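MsStt7d protein (Micromonas, PDB 4IX5) probably acts as an ATP-dependent protein kinase, and is represented by its kinase domain with a non-hydrolysable ATP analogue bound. Local coordinates at residues D46-N51 against W111-E116. Residues are numbered along the deposited sequence; the frame is centred on the assembly and turned at random.
With ANP (phosphoaminophosphonic acid-adenylate ester), chain G.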
loop_
_atom_site.group_PDB
_atom_site.type_symbol
_atom_site.label_atom_id
_atom_site.label_comp_id
_atom_site.label_asym_id
_atom_site.label_seq_id
_atom_site.Cartn_x
_atom_site.Cartn_y
_atom_site.Cartn_z
ATOM N N ASP B 46 12.305 14.061 -19.053
ATOM C CA ASP B 46 11.421 13.891 -17.916
ATOM C C ASP B 46 11.072 12.423 -17.764
ATOM O O ASP B 46 10.573 11.792 -18.700
ATOM C CB ASP B 46 10.149 14.719 -18.092
ATOM C CG ASP B 46 10.406 16.205 -17.970
ATOM O OD1 ASP B 46 11.355 16.585 -17.256
ATOM O OD2 ASP B 46 9.660 16.992 -18.587
ATOM N N VAL B 47 11.333 11.878 -16.581
ATOM C CA VAL B 47 11.064 10.472 -16.349
ATOM C C VAL B 47 10.288 10.281 -15.073
ATOM O O VAL B 47 10.104 11.219 -14.299
ATOM C CB VAL B 47 12.379 9.627 -16.325
ATOM C CG1 VAL B 47 13.097 9.738 -17.672
ATOM C CG2 VAL B 47 13.303 10.061 -15.186
ATOM N N VAL B 48 9.776 9.070 -14.897
ATOM C CA VAL B 48 9.208 8.672 -13.614
ATOM C C VAL B 48 9.948 7.436 -13.138
ATOM O O VAL B 48 10.362 6.585 -13.934
ATOM C CB VAL B 48 7.688 8.420 -13.675
ATOM C CG1 VAL B 48 6.967 9.707 -14.047
ATOM C CG2 VAL B 48 7.372 7.311 -14.659
ATOM N N LEU B 49 10.140 7.362 -11.827
ATOM C CA LEU B 49 10.993 6.355 -11.217
ATOM C C LEU B 49 10.209 5.681 -10.110
ATOM O O LEU B 49 9.490 6.360 -9.364
ATOM C CB LEU B 49 12.198 7.050 -10.600
ATOM C CG LEU B 49 13.118 7.715 -11.616
ATOM C CD1 LEU B 49 13.803 8.956 -11.043
ATOM C CD2 LEU B 49 14.127 6.685 -12.092
ATOM N N LYS B 50 10.325 4.361 -10.004
ATOM C CA LYS B 50 9.620 3.618 -8.954
ATOM C C LYS B 50 10.566 2.694 -8.217
ATOM O O LYS B 50 11.345 1.975 -8.840
ATOM C CB LYS B 50 8.466 2.786 -9.552
ATOM C CG LYS B 50 7.700 1.933 -8.530
ATOM C CD LYS B 50 6.470 1.249 -9.158
ATOM C CE LYS B 50 5.615 0.589 -8.075
ATOM N NZ LYS B 50 4.461 -0.164 -8.659
ATOM N N ASN B 51 10.489 2.701 -6.887
ATOM C CA ASN B 51 11.163 1.687 -6.095
ATOM C C ASN B 51 10.157 0.954 -5.207
ATOM O O ASN B 51 8.971 1.293 -5.191
ATOM C CB ASN B 51 12.343 2.282 -5.287
ATOM C CG ASN B 51 11.895 3.121 -4.107
ATOM O OD1 ASN B 51 10.745 3.537 -4.024
ATOM N ND2 ASN B 51 12.823 3.379 -3.184
ATOM N N TRP B 111 10.473 4.991 -16.430
ATOM C CA TRP B 111 9.624 5.143 -17.608
ATOM C C TRP B 111 9.689 6.583 -18.080
ATOM O O TRP B 111 10.044 7.480 -17.313
ATOM C CB TRP B 111 8.148 4.867 -17.273
ATOM C CG TRP B 111 7.810 3.502 -16.788
ATOM C CD1 TRP B 111 7.332 2.459 -17.525
ATOM C CD2 TRP B 111 7.877 3.045 -15.439
ATOM N NE1 TRP B 111 7.115 1.364 -16.719
ATOM C CE2 TRP B 111 7.443 1.698 -15.432
ATOM C CE3 TRP B 111 8.274 3.642 -14.235
ATOM C CZ2 TRP B 111 7.371 0.937 -14.264
ATOM C CZ3 TRP B 111 8.199 2.888 -13.063
ATOM C CH2 TRP B 111 7.759 1.542 -13.092
ATOM N N ALA B 112 9.326 6.820 -19.338
ATOM C CA ALA B 112 9.120 8.188 -19.795
ATOM C C ALA B 112 7.974 8.811 -19.018
ATOM O O ALA B 112 6.984 8.142 -18.744
ATOM C CB ALA B 112 8.773 8.198 -21.270
ATOM N N ASN B 113 8.097 10.087 -18.670
ATOM C CA ASN B 113 6.950 10.836 -18.185
ATOM C C ASN B 113 6.019 11.101 -19.369
ATOM O O ASN B 113 6.368 11.849 -20.294
ATOM C CB ASN B 113 7.390 12.152 -17.550
ATOM C CG ASN B 113 6.245 12.884 -16.878
ATOM O OD1 ASN B 113 5.118 12.883 -17.376
ATOM N ND2 ASN B 113 6.527 13.514 -15.736
ATOM N N GLU B 114 4.855 10.459 -19.371
ATOM C CA GLU B 114 3.973 10.532 -20.528
ATOM C C GLU B 114 3.025 11.729 -20.467
ATOM O O GLU B 114 2.319 12.000 -21.432
ATOM C CB GLU B 114 3.152 9.247 -20.685
ATOM C CG GLU B 114 3.984 7.991 -20.914
ATOM C CD GLU B 114 4.495 7.859 -22.345
ATOM O OE1 GLU B 114 4.046 8.625 -23.222
ATOM O OE2 GLU B 114 5.342 6.971 -22.600
ATOM N N GLY B 115 3.014 12.444 -19.348
ATOM C CA GLY B 115 2.168 13.619 -19.204
ATOM C C GLY B 115 1.820 13.895 -17.756
ATOM O O GLY B 115 1.811 12.982 -16.929
ATOM N N GLU B 116 1.525 15.149 -17.437
ATOM C CA GLU B 116 1.312 15.531 -16.048
ATOM C C GLU B 116 -0.099 15.215 -15.558
ATOM O O GLU B 116 -0.407 15.382 -14.379
ATOM C CB GLU B 116 1.656 17.009 -15.826
ATOM C CG GLU B 116 3.147 17.249 -15.638
ATOM C CD GLU B 116 3.740 16.362 -14.551
ATOM O OE1 GLU B 116 4.869 15.858 -14.732
ATOM O OE2 GLU B 116 3.073 16.166 -13.512
HETATM P PG ANP G . -0.507 5.735 -7.241
HETATM O O1G ANP G . -1.195 5.185 -6.056
HETATM O O2G ANP G . -1.206 5.130 -8.549
HETATM O O3G ANP G . -0.685 7.322 -7.202
HETATM P PB ANP G . 1.548 3.614 -7.768
HETATM O O1B ANP G . 2.458 2.963 -6.796
HETATM O O2B ANP G . 0.183 2.768 -7.930
HETATM N N3B ANP G . 1.166 5.247 -7.259
HETATM P PA ANP G . 1.747 4.305 -10.523
HETATM O O1A ANP G . 2.623 3.725 -11.600
HETATM O O2A ANP G . 0.261 4.062 -10.573
HETATM O O3A ANP G . 2.341 3.688 -9.161
HETATM O "O5'" ANP G . 1.972 5.894 -10.438
HETATM C "C5'" ANP G . 1.470 6.722 -9.384
HETATM C "C4'" ANP G . 1.494 8.196 -9.775
HETATM O "O4'" ANP G . 2.585 8.456 -10.659
HETATM C "C3'" ANP G . 0.234 8.595 -10.518
HETATM O "O3'" ANP G . -0.163 9.895 -10.123
HETATM C "C2'" ANP G . 0.648 8.756 -11.949
HETATM O "O2'" ANP G . -0.009 9.916 -12.428
HETATM C "C1'" ANP G . 2.143 8.993 -11.901
HETATM N N9 ANP G . 2.805 8.278 -13.007
HETATM C C8 ANP G . 3.112 6.976 -13.024
HETATM N N7 ANP G . 3.713 6.619 -14.176
HETATM C C5 ANP G . 3.792 7.722 -14.924
HETATM C C6 ANP G . 4.309 8.049 -16.262
HETATM N N6 ANP G . 4.876 7.091 -17.014
HETATM N N1 ANP G . 4.205 9.317 -16.674
HETATM C C2 ANP G . 3.640 10.268 -15.923
HETATM N N3 ANP G . 3.139 10.044 -14.701
HETATM C C4 ANP G . 3.183 8.813 -14.161
HETATM O O HOH W 1 9.087 13.864 -14.627
#
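Val-48 and Trp-111 pair where the antiparallel N-lobe sheet of the protein kinase fold runs into the hinge, joining strand 45-52 to the end of strand 106-112. Two backbone hydrogen bonds make them a hydrogen-bonded antiparallel pair, and on the nucleotide face of the sheet, in one of its two conformers, Val-48 CG2 lies 3.7 Å from Trp-111 CB and 3.4 Å from ANP N6. Lys-50 sets CB against the indole edge, in plane, 3.5 Å from Trp-111 CZ3; its CG stands anti to the backbone N (chi1 178°), and the extended chain carries NZ past the ring to a salt bridge with Glu-66. Ala-112 O, at the end of the strand, accepts from ANP N6; just past it, Asn-113 N donates to Asp-46 O and Glu-114 N to ANP N1. With CG anti to the backbone N (chi1 -173°), Asn-113 turns OD1 to Gly-115 N, which lies in the amide's carbonyl plane, closing an Asx turn, and ND2 donates to Glu-116 OE1. With an alanine here, Gly-115 N would probably lose its acceptor and Glu-116 OE1 the ND2 donor, leaving the turn less firmly held. A water bridges the segments, accepting from Asn-113 ND2 at 2.8 Å and donating to Val-47 O at 2.9 Å.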